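Local coordinates for putative oxidoreductase (Thermus thermophilus, PDB 2ISM), which is a putative oxidoreductase of beta-propeller fold that carries a bound calcium ion and whose precise function remains unestablished, at residues B[68-73]-B[97-102]; B[89-94]-B[109-114]; B[103-108]-B[127-132]. All blocks are in the same frame, centred on the assembly; numbering follows the deposited sequence.

Contact 1: residues B[68-73]-B[97-102]; sequences SVYHRG and TVAEGG
A loop-to-strand contact joins Val69 and Tyr70, in the connection between two propeller blades, to Thr97 and Val98 at the end of strand 92-98 and Ala99 just beyond it. One direct hydrogen bond spans it: Tyr70 N donates to Thr97 O at 2.8 Å. The N-H points well at its acceptor (160°), but the donor stands above the carbonyl plane, 40° out of it. The same oxygen receives a CA-H...O contact from Val69 CA at 3.2 Å. With CG anti to the backbone N (chi1 -178°), the Tyr70 ring is set beside Ala99, CD1 lying 4.0 Å from Ala99 CB. Tyr70 CB packs on Thr97 CG2 at 3.9 Å, and both partners are oblique to the ring. A water bridges the two segments, lying 3.0 Å from Ser68 OG and accepting from Ala99 N at 2.9 Å. Ala99 opens the type II turn to Gly102, closed by Gly102 N to Ala99 O. Beyond the two segments, Tyr70 OH hydrogen-bonds to Pro131 O and Thr97 OG1 to Gly76 N. The contact thus lies between the loop that follows strand 60-66 and the hairpin end of strands 92-98 and 104-112, with the Val98 side chain resting on the latter.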
loop_
_atom_site.group_PDB
_atom_site.type_symbol
_atom_site.label_atom_id
_atom_site.label_comp_id
_atom_site.label_asym_id
_atom_site.label_seq_id
_atom_site.Cartn_x
_atom_site.Cartn_y
_atom_site.Cartn_z
ATOM N N SER B 68 17.756 -26.445 19.297
ATOM C CA SER B 68 18.850 -27.221 18.740
ATOM C C SER B 68 18.489 -27.481 17.285
ATOM O O SER B 68 17.390 -27.946 16.986
ATOM C CB SER B 68 18.991 -28.553 19.483
ATOM O OG SER B 68 19.877 -29.428 18.801
ATOM N N VAL B 69 19.398 -27.163 16.375
ATOM C CA VAL B 69 19.133 -27.393 14.965
ATOM C C VAL B 69 20.403 -27.859 14.280
ATOM O O VAL B 69 21.503 -27.726 14.827
ATOM C CB VAL B 69 18.635 -26.107 14.246
ATOM C CG1 VAL B 69 17.381 -25.567 14.927
ATOM C CG2 VAL B 69 19.731 -25.060 14.236
ATOM N N TYR B 70 20.231 -28.415 13.086
ATOM C CA TYR B 70 21.333 -28.898 12.266
ATOM C C TYR B 70 21.608 -27.772 11.287
ATOM O O TYR B 70 20.938 -27.661 10.260
ATOM C CB TYR B 70 20.898 -30.140 11.490
ATOM C CG TYR B 70 21.981 -30.759 10.640
ATOM C CD1 TYR B 70 23.066 -31.411 11.228
ATOM C CD2 TYR B 70 21.905 -30.731 9.246
ATOM C CE1 TYR B 70 24.042 -32.028 10.453
ATOM C CE2 TYR B 70 22.879 -31.346 8.459
ATOM C CZ TYR B 70 23.943 -31.995 9.073
ATOM O OH TYR B 70 24.891 -32.635 8.313
ATOM N N HIS B 71 22.578 -26.924 11.596
ATOM C CA HIS B 71 22.852 -25.819 10.701
ATOM C C HIS B 71 24.037 -26.002 9.764
ATOM O O HIS B 71 25.141 -25.517 10.011
ATOM C CB HIS B 71 22.960 -24.501 11.489
ATOM C CG HIS B 71 23.827 -24.580 12.707
ATOM N ND1 HIS B 71 25.201 -24.511 12.651
ATOM C CD2 HIS B 71 23.509 -24.707 14.018
ATOM C CE1 HIS B 71 25.695 -24.590 13.876
ATOM N NE2 HIS B 71 24.688 -24.710 14.723
ATOM N N ARG B 72 23.777 -26.734 8.687
ATOM C CA ARG B 72 24.753 -26.976 7.636
ATOM C C ARG B 72 24.002 -26.734 6.339
ATOM O O ARG B 72 22.781 -26.914 6.288
ATOM C CB ARG B 72 25.280 -28.409 7.687
ATOM C CG ARG B 72 26.155 -28.663 8.894
ATOM C CD ARG B 72 26.854 -29.995 8.820
ATOM N NE ARG B 72 27.693 -30.203 9.995
ATOM C CZ ARG B 72 28.349 -31.327 10.255
ATOM N NH1 ARG B 72 28.266 -32.352 9.419
ATOM N NH2 ARG B 72 29.085 -31.425 11.354
ATOM N N GLY B 73 24.722 -26.312 5.306
ATOM C CA GLY B 73 24.083 -26.044 4.031
ATOM C C GLY B 73 23.017 -24.969 4.155
ATOM O O GLY B 73 23.280 -23.883 4.671
ATOM N N THR B 97 15.514 -28.125 11.045
ATOM C CA THR B 97 16.241 -29.329 10.675
ATOM C C THR B 97 16.872 -29.768 11.998
ATOM O O THR B 97 17.564 -28.979 12.650
ATOM C CB THR B 97 17.373 -29.029 9.667
ATOM O OG1 THR B 97 16.883 -28.172 8.628
ATOM C CG2 THR B 97 17.880 -30.328 9.040
ATOM N N VAL B 98 16.623 -31.006 12.410
ATOM C CA VAL B 98 17.181 -31.494 13.665
ATOM C C VAL B 98 18.014 -32.754 13.428
ATOM O O VAL B 98 17.757 -33.506 12.484
ATOM C CB VAL B 98 16.053 -31.780 14.700
ATOM C CG1 VAL B 98 15.300 -33.046 14.331
ATOM C CG2 VAL B 98 16.643 -31.881 16.099
ATOM N N ALA B 99 19.015 -32.975 14.279
ATOM C CA ALA B 99 19.891 -34.137 14.150
ATOM C C ALA B 99 19.727 -35.153 15.280
ATOM O O ALA B 99 20.028 -36.336 15.105
ATOM C CB ALA B 99 21.348 -33.680 14.074
ATOM N N GLU B 100 19.249 -34.695 16.433
ATOM C CA GLU B 100 19.063 -35.575 17.586
ATOM C C GLU B 100 18.065 -36.704 17.342
ATOM O O GLU B 100 16.874 -36.464 17.138
ATOM C CB GLU B 100 18.623 -34.762 18.807
ATOM C CG GLU B 100 19.741 -33.995 19.495
ATOM C CD GLU B 100 20.816 -34.909 20.054
ATOM O OE1 GLU B 100 20.467 -35.995 20.568
ATOM O OE2 GLU B 100 22.009 -34.539 19.990
ATOM N N GLY B 101 18.562 -37.937 17.374
ATOM C CA GLY B 101 17.710 -39.094 17.161
ATOM C C GLY B 101 17.540 -39.447 15.698
ATOM O O GLY B 101 16.847 -40.404 15.354
ATOM N N GLY B 102 18.185 -38.672 14.835
ATOM C CA GLY B 102 18.096 -38.897 13.405
ATOM C C GLY B 102 17.972 -37.560 12.697
ATOM O O GLY B 102 17.300 -36.652 13.190
HETATM O O HOH W 1 19.729 -31.153 16.353
#

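Contact 2: residues B[89-94]-B[109-114]; sequences EPYVYA and RLRHLG
Arg109 reaches Tyr91 and Tyr93 through a side chain whose CG is anti to the backbone N (chi1 -173°) and which bends at chi3 (82°), setting NE over the ring of Tyr91. The guanidinium then lies flat on that ring, the planes only 14° apart. Arg109 CZ is 3.6 Å from the Tyr91 ring centroid, almost exactly on the ring normal, which is the geometry of a cation-pi stack. NE sits toward the rim, 3.3 Å from Tyr91 CD1. Tyr93 serves the same arginine differently: Arg109 CG makes a CH-pi contact over the face of its ring, 4.0 Å from the centroid, while NH1 donates in the guanidinium plane to Tyr93 OH at 3.2 Å. That hydroxyl also bonds to Pro176 O. Salt bridges from NE to Asp120 and from NH1 to Glu177 further fix the rotation of the group and probably offset its charge.

The backbones are paired by Val92 N to Leu110 O (3.0 Å) and Leu110 N to Val92 O (2.8 Å), a hydrogen-bonded antiparallel pair. The next pair, Tyr93 with Arg109, is non-hydrogen-bonded. Val92 and Leu110 project from the sheet face that turns toward strand 60-66, whereas Tyr93 and Arg109 occupy the other. Before the strand begins, Pro90 CG touches Arg111 NH1 at 3.4 Å and its CB lies 4.0 Å from His112 CB. The ring of His112 meets Phe86 edge-to-face, and its ND1 bonds to Tyr64 OH. This is the antiparallel beta hairpin formed by the two middle strands of a four-stranded propeller blade, with one face packed on the preceding blade and the other bearing a network of tyrosine and arginine.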
loop_
_atom_site.group_PDB
_atom_site.type_symbol
_atom_site.label_atom_id
_atom_site.label_comp_id
_atom_site.label_asym_id
_atom_site.label_seq_id
_atom_site.Cartn_x
_atom_site.Cartn_y
_atom_site.Cartn_z
ATOM N N GLU B 89 -4.470 -19.235 21.919
ATOM C CA GLU B 89 -3.839 -20.528 21.702
ATOM C C GLU B 89 -2.400 -20.027 21.661
ATOM O O GLU B 89 -1.924 -19.580 20.620
ATOM C CB GLU B 89 -4.252 -21.115 20.350
ATOM C CG GLU B 89 -5.749 -21.382 20.214
ATOM C CD GLU B 89 -6.212 -22.605 20.989
ATOM O OE1 GLU B 89 -5.406 -23.179 21.754
ATOM O OE2 GLU B 89 -7.390 -22.991 20.832
ATOM N N PRO B 90 -1.709 -20.058 22.811
ATOM C CA PRO B 90 -0.326 -19.606 22.990
ATOM C C PRO B 90 0.540 -20.628 22.279
ATOM O O PRO B 90 0.977 -21.604 22.887
ATOM C CB PRO B 90 -0.166 -19.623 24.499
ATOM C CG PRO B 90 -0.929 -20.843 24.866
ATOM C CD PRO B 90 -2.201 -20.691 24.050
ATOM N N TYR B 91 0.820 -20.394 21.005
ATOM C CA TYR B 91 1.625 -21.343 20.258
ATOM C C TYR B 91 2.338 -20.627 19.117
ATOM O O TYR B 91 1.741 -19.842 18.380
ATOM C CB TYR B 91 0.938 -22.605 19.733
ATOM C CG TYR B 91 0.328 -23.444 20.836
ATOM C CD1 TYR B 91 1.137 -24.108 21.759
ATOM C CD2 TYR B 91 -1.058 -23.544 20.981
ATOM C CE1 TYR B 91 0.583 -24.851 22.801
ATOM C CE2 TYR B 91 -1.624 -24.286 22.021
ATOM C CZ TYR B 91 -0.796 -24.935 22.926
ATOM O OH TYR B 91 -1.344 -25.656 23.962
ATOM N N VAL B 92 3.632 -20.904 18.999
ATOM C CA VAL B 92 4.468 -20.348 17.945
ATOM C C VAL B 92 4.984 -21.562 17.175
ATOM O O VAL B 92 5.567 -22.480 17.763
ATOM C CB VAL B 92 5.677 -19.565 18.515
ATOM C CG1 VAL B 92 6.586 -19.109 17.377
ATOM C CG2 VAL B 92 5.191 -18.355 19.307
ATOM N N TYR B 93 4.755 -21.580 15.867
ATOM C CA TYR B 93 5.197 -22.701 15.050
ATOM C C TYR B 93 6.530 -22.393 14.399
ATOM O O TYR B 93 6.810 -21.249 14.043
ATOM C CB TYR B 93 4.148 -23.025 13.983
ATOM C CG TYR B 93 2.873 -23.600 14.570
ATOM C CD1 TYR B 93 2.561 -24.954 14.425
ATOM C CD2 TYR B 93 1.994 -22.795 15.296
ATOM C CE1 TYR B 93 1.410 -25.492 14.982
ATOM C CE2 TYR B 93 0.835 -23.324 15.864
ATOM C CZ TYR B 93 0.552 -24.671 15.703
ATOM O OH TYR B 93 -0.586 -25.202 16.273
ATOM N N ALA B 94 7.358 -23.419 14.259
ATOM C CA ALA B 94 8.666 -23.252 13.647
ATOM C C ALA B 94 9.046 -24.500 12.878
ATOM O O ALA B 94 8.715 -25.615 13.289
ATOM C CB ALA B 94 9.711 -22.962 14.720
ATOM N N ARG B 109 6.165 -26.838 17.686
ATOM C CA ARG B 109 5.326 -25.804 18.251
ATOM C C ARG B 109 5.891 -25.449 19.625
ATOM O O ARG B 109 6.256 -26.340 20.389
ATOM C CB ARG B 109 3.900 -26.347 18.383
ATOM C CG ARG B 109 2.873 -25.344 18.811
ATOM C CD ARG B 109 1.466 -25.905 18.656
ATOM N NE ARG B 109 1.033 -26.750 19.765
ATOM C CZ ARG B 109 -0.213 -27.195 19.904
ATOM N NH1 ARG B 109 -1.130 -26.873 19.000
ATOM N NH2 ARG B 109 -0.550 -27.945 20.946
ATOM N N LEU B 110 5.981 -24.156 19.926
ATOM C CA LEU B 110 6.479 -23.696 21.220
ATOM C C LEU B 110 5.331 -23.047 21.988
ATOM O O LEU B 110 4.441 -22.442 21.386
ATOM C CB LEU B 110 7.588 -22.649 21.053
ATOM C CG LEU B 110 8.847 -22.949 20.241
ATOM C CD1 LEU B 110 9.893 -21.887 20.557
ATOM C CD2 LEU B 110 9.384 -24.321 20.583
ATOM N N ARG B 111 5.349 -23.170 23.310
ATOM C CA ARG B 111 4.314 -22.549 24.129
ATOM C C ARG B 111 4.787 -21.140 24.484
ATOM O O ARG B 111 5.886 -20.951 25.014
ATOM C CB ARG B 111 4.057 -23.367 25.403
ATOM C CG ARG B 111 3.151 -22.660 26.416
ATOM C CD ARG B 111 2.827 -23.556 27.601
ATOM N NE ARG B 111 1.793 -24.536 27.279
ATOM C CZ ARG B 111 0.503 -24.241 27.147
ATOM N NH1 ARG B 111 0.086 -22.993 27.312
ATOM N NH2 ARG B 111 -0.368 -25.194 26.843
ATOM N N HIS B 112 3.952 -20.154 24.172
ATOM C CA HIS B 112 4.254 -18.749 24.429
ATOM C C HIS B 112 4.086 -18.406 25.903
ATOM O O HIS B 112 3.029 -18.649 26.484
ATOM C CB HIS B 112 3.326 -17.873 23.582
ATOM C CG HIS B 112 3.515 -16.402 23.788
ATOM N ND1 HIS B 112 4.655 -15.734 23.393
ATOM C CD2 HIS B 112 2.699 -15.467 24.329
ATOM C CE1 HIS B 112 4.530 -14.450 23.682
ATOM N NE2 HIS B 112 3.354 -14.263 24.248
ATOM N N LEU B 113 5.127 -17.833 26.501
ATOM C CA LEU B 113 5.091 -17.460 27.914
ATOM C C LEU B 113 5.266 -15.961 28.107
ATOM O O LEU B 113 5.573 -15.501 29.208
ATOM C CB LEU B 113 6.184 -18.206 28.687
ATOM C CG LEU B 113 6.108 -19.738 28.663
ATOM C CD1 LEU B 113 7.330 -20.332 29.360
ATOM C CD2 LEU B 113 4.822 -20.195 29.340
ATOM N N GLY B 114 5.068 -15.199 27.036
ATOM C CA GLY B 114 5.211 -13.757 27.127
ATOM C C GLY B 114 6.472 -13.233 26.469
ATOM O O GLY B 114 6.447 -12.822 25.309
#

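Contact 3: residues B[103-108]-B[127-132]; sequences LRNQVV and IPARPH
Strands 104-112 and 117-127, the third and fourth of a four-stranded antiparallel blade, end their pairing here, with Asn105 and Ile127 forming a hydrogen-bonded pair just before segment 127-132 departs from the sheet. Asn105 N donates to Ile127 O at 2.7 Å with a fairly straight N-H (165°). The return bond, Ile127 N to Asn105 O, measures 2.9 Å and is noticeably more bent (137°). Both side chains leave on the same face of the sheet, and Asn105 CB meets Ile127 CB at 3.6 Å. The far end of the Ile127 side chain, CD1, lies 4.5 Å from Val107 CG2, while Tyr95 of strand 92-98 adjoins the Asn105-Ile127 pair.

After Ile127, segment 127-132 is no longer a strand but becomes the start of the long connection from strand 117-127 to strand 140-142, the first strand of the next blade of this six-bladed propeller. The CB of Pro128 is directed away from strand 104-112, whereas Ala129 points its methyl back at it, with CB 3.5 Å from Arg104 CA. Leu103 covers the other end of this stretch. Its CG is anti to the backbone N (chi1 177°), 4.1 Å from Ala129 CB, and its CD2 fits closely against the Arg130-Pro131 peptide, 3.4 Å from Pro131 N.

Arg104 meets Ile127 O through CB; its polar end is engaged outside the two segments. NE forms a salt bridge with Asp125, and NH1 is held by the carbonyl oxygens of Glu100 and Gly102, which ties the hairpin turn to strand 117-127. Arg130, whose CB is directed away from strand 104-112, forms a salt bridge through NE with Glu157.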
loop_
_atom_site.group_PDB
_atom_site.type_symbol
_atom_site.label_atom_id
_atom_site.label_comp_id
_atom_site.label_asym_id
_atom_site.label_seq_id
_atom_site.Cartn_x
_atom_site.Cartn_y
_atom_site.Cartn_z
ATOM N N LEU B 103 18.620 -37.430 11.545
ATOM C CA LEU B 103 18.579 -36.183 10.794
ATOM C C LEU B 103 17.312 -36.060 9.953
ATOM O O LEU B 103 17.056 -36.886 9.076
ATOM C CB LEU B 103 19.807 -36.084 9.884
ATOM C CG LEU B 103 19.911 -34.866 8.959
ATOM C CD1 LEU B 103 20.041 -33.584 9.777
ATOM C CD2 LEU B 103 21.122 -35.035 8.057
ATOM N N ARG B 104 16.515 -35.032 10.223
ATOM C CA ARG B 104 15.297 -34.812 9.453
ATOM C C ARG B 104 14.732 -33.425 9.732
ATOM O O ARG B 104 15.149 -32.755 10.676
ATOM C CB ARG B 104 14.244 -35.887 9.778
ATOM C CG ARG B 104 13.448 -35.690 11.067
ATOM C CD ARG B 104 14.245 -35.999 12.335
ATOM N NE ARG B 104 13.366 -36.077 13.506
ATOM C CZ ARG B 104 13.758 -36.433 14.727
ATOM N NH1 ARG B 104 15.026 -36.747 14.962
ATOM N NH2 ARG B 104 12.878 -36.486 15.718
ATOM N N ASN B 105 13.809 -32.984 8.885
ATOM C CA ASN B 105 13.166 -31.692 9.082
ATOM C C ASN B 105 11.839 -31.956 9.795
ATOM O O ASN B 105 11.274 -33.049 9.701
ATOM C CB ASN B 105 12.928 -30.979 7.741
ATOM C CG ASN B 105 14.194 -30.321 7.193
ATOM O OD1 ASN B 105 14.706 -30.693 6.132
ATOM N ND2 ASN B 105 14.699 -29.341 7.919
ATOM N N GLN B 106 11.354 -30.964 10.524
ATOM C CA GLN B 106 10.107 -31.112 11.253
ATOM C C GLN B 106 9.518 -29.755 11.562
ATOM O O GLN B 106 10.202 -28.736 11.499
ATOM C CB GLN B 106 10.349 -31.845 12.578
ATOM C CG GLN B 106 11.471 -31.240 13.405
ATOM C CD GLN B 106 11.593 -31.844 14.795
ATOM O OE1 GLN B 106 11.475 -33.058 14.981
ATOM N NE2 GLN B 106 11.851 -30.995 15.777
ATOM N N VAL B 107 8.234 -29.759 11.885
ATOM C CA VAL B 107 7.544 -28.550 12.276
ATOM C C VAL B 107 7.268 -28.773 13.748
ATOM O O VAL B 107 6.697 -29.794 14.128
ATOM C CB VAL B 107 6.198 -28.375 11.552
ATOM C CG1 VAL B 107 5.453 -27.188 12.154
ATOM C CG2 VAL B 107 6.428 -28.142 10.060
ATOM N N VAL B 108 7.702 -27.837 14.577
ATOM C CA VAL B 108 7.480 -27.945 16.005
ATOM C C VAL B 108 6.613 -26.779 16.443
ATOM O O VAL B 108 6.354 -25.856 15.672
ATOM C CB VAL B 108 8.810 -27.925 16.799
ATOM C CG1 VAL B 108 9.638 -29.150 16.449
ATOM C CG2 VAL B 108 9.590 -26.648 16.495
ATOM N N ILE B 127 10.189 -34.993 7.798
ATOM C CA ILE B 127 10.330 -34.369 6.489
ATOM C C ILE B 127 11.779 -34.632 6.081
ATOM O O ILE B 127 12.692 -34.526 6.904
ATOM C CB ILE B 127 10.077 -32.851 6.557
ATOM C CG1 ILE B 127 8.644 -32.587 7.027
ATOM C CG2 ILE B 127 10.317 -32.227 5.186
ATOM C CD1 ILE B 127 8.351 -31.126 7.311
ATOM N N PRO B 128 12.009 -34.997 4.811
ATOM C CA PRO B 128 13.373 -35.273 4.350
ATOM C C PRO B 128 14.432 -34.210 4.648
ATOM O O PRO B 128 14.175 -33.006 4.601
ATOM C CB PRO B 128 13.191 -35.483 2.846
ATOM C CG PRO B 128 11.824 -36.083 2.758
ATOM C CD PRO B 128 11.032 -35.241 3.733
ATOM N N ALA B 129 15.633 -34.692 4.949
ATOM C CA ALA B 129 16.801 -33.861 5.203
ATOM C C ALA B 129 17.991 -34.770 4.922
ATOM O O ALA B 129 17.896 -35.981 5.094
ATOM C CB ALA B 129 16.827 -33.393 6.652
ATOM N N ARG B 130 19.100 -34.196 4.469
ATOM C CA ARG B 130 20.298 -34.985 4.189
ATOM C C ARG B 130 21.504 -34.287 4.808
ATOM O O ARG B 130 21.450 -33.094 5.101
ATOM C CB ARG B 130 20.486 -35.163 2.677
ATOM C CG ARG B 130 19.495 -36.148 2.041
ATOM C CD ARG B 130 19.584 -37.520 2.708
ATOM N NE ARG B 130 18.606 -38.478 2.195
ATOM C CZ ARG B 130 18.316 -39.637 2.787
ATOM N NH1 ARG B 130 18.926 -39.982 3.915
ATOM N NH2 ARG B 130 17.421 -40.457 2.250
ATOM N N PRO B 131 22.602 -35.026 5.033
ATOM C CA PRO B 131 23.811 -34.451 5.631
ATOM C C PRO B 131 24.301 -33.158 5.002
ATOM O O PRO B 131 24.834 -32.296 5.694
ATOM C CB PRO B 131 24.827 -35.580 5.493
ATOM C CG PRO B 131 23.973 -36.792 5.672
ATOM C CD PRO B 131 22.785 -36.468 4.789
ATOM N N HIS B 132 24.124 -33.021 3.691
ATOM C CA HIS B 132 24.575 -31.818 3.005
ATOM C C HIS B 132 23.729 -30.597 3.374
ATOM O O HIS B 132 24.149 -29.464 3.162
ATOM C CB HIS B 132 24.587 -32.042 1.484
ATOM C CG HIS B 132 23.282 -32.508 0.919
ATOM N ND1 HIS B 132 23.149 -33.702 0.239
ATOM C CD2 HIS B 132 22.061 -31.921 0.887
ATOM C CE1 HIS B 132 21.906 -33.828 -0.189
ATOM N NE2 HIS B 132 21.225 -32.762 0.191
#

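All three contacts serve one blade, whose strands run in the order 77-82, 92-98, 104-112, 117-127. Contacts 1 and 3 sit at the same end of it, their centres about 7 Å apart, and meet directly: Val98 N lies 2.9 Å from Arg104 O, and Tyr70 CD2 is 3.4 Å from Leu103 CD1. Between them they fasten the loops entering and leaving the blade to its central hairpin. Contact 2 occupies the far end of that hairpin, about 21 Å centre to centre from each of the others, joined to contact 3 by Ala94 O and Val108 N, 2.8 Å apart. The calcium ligands Glu233 and Tyr243 belong to none of the segments, Glu233 lying on strand 232-237 of another blade.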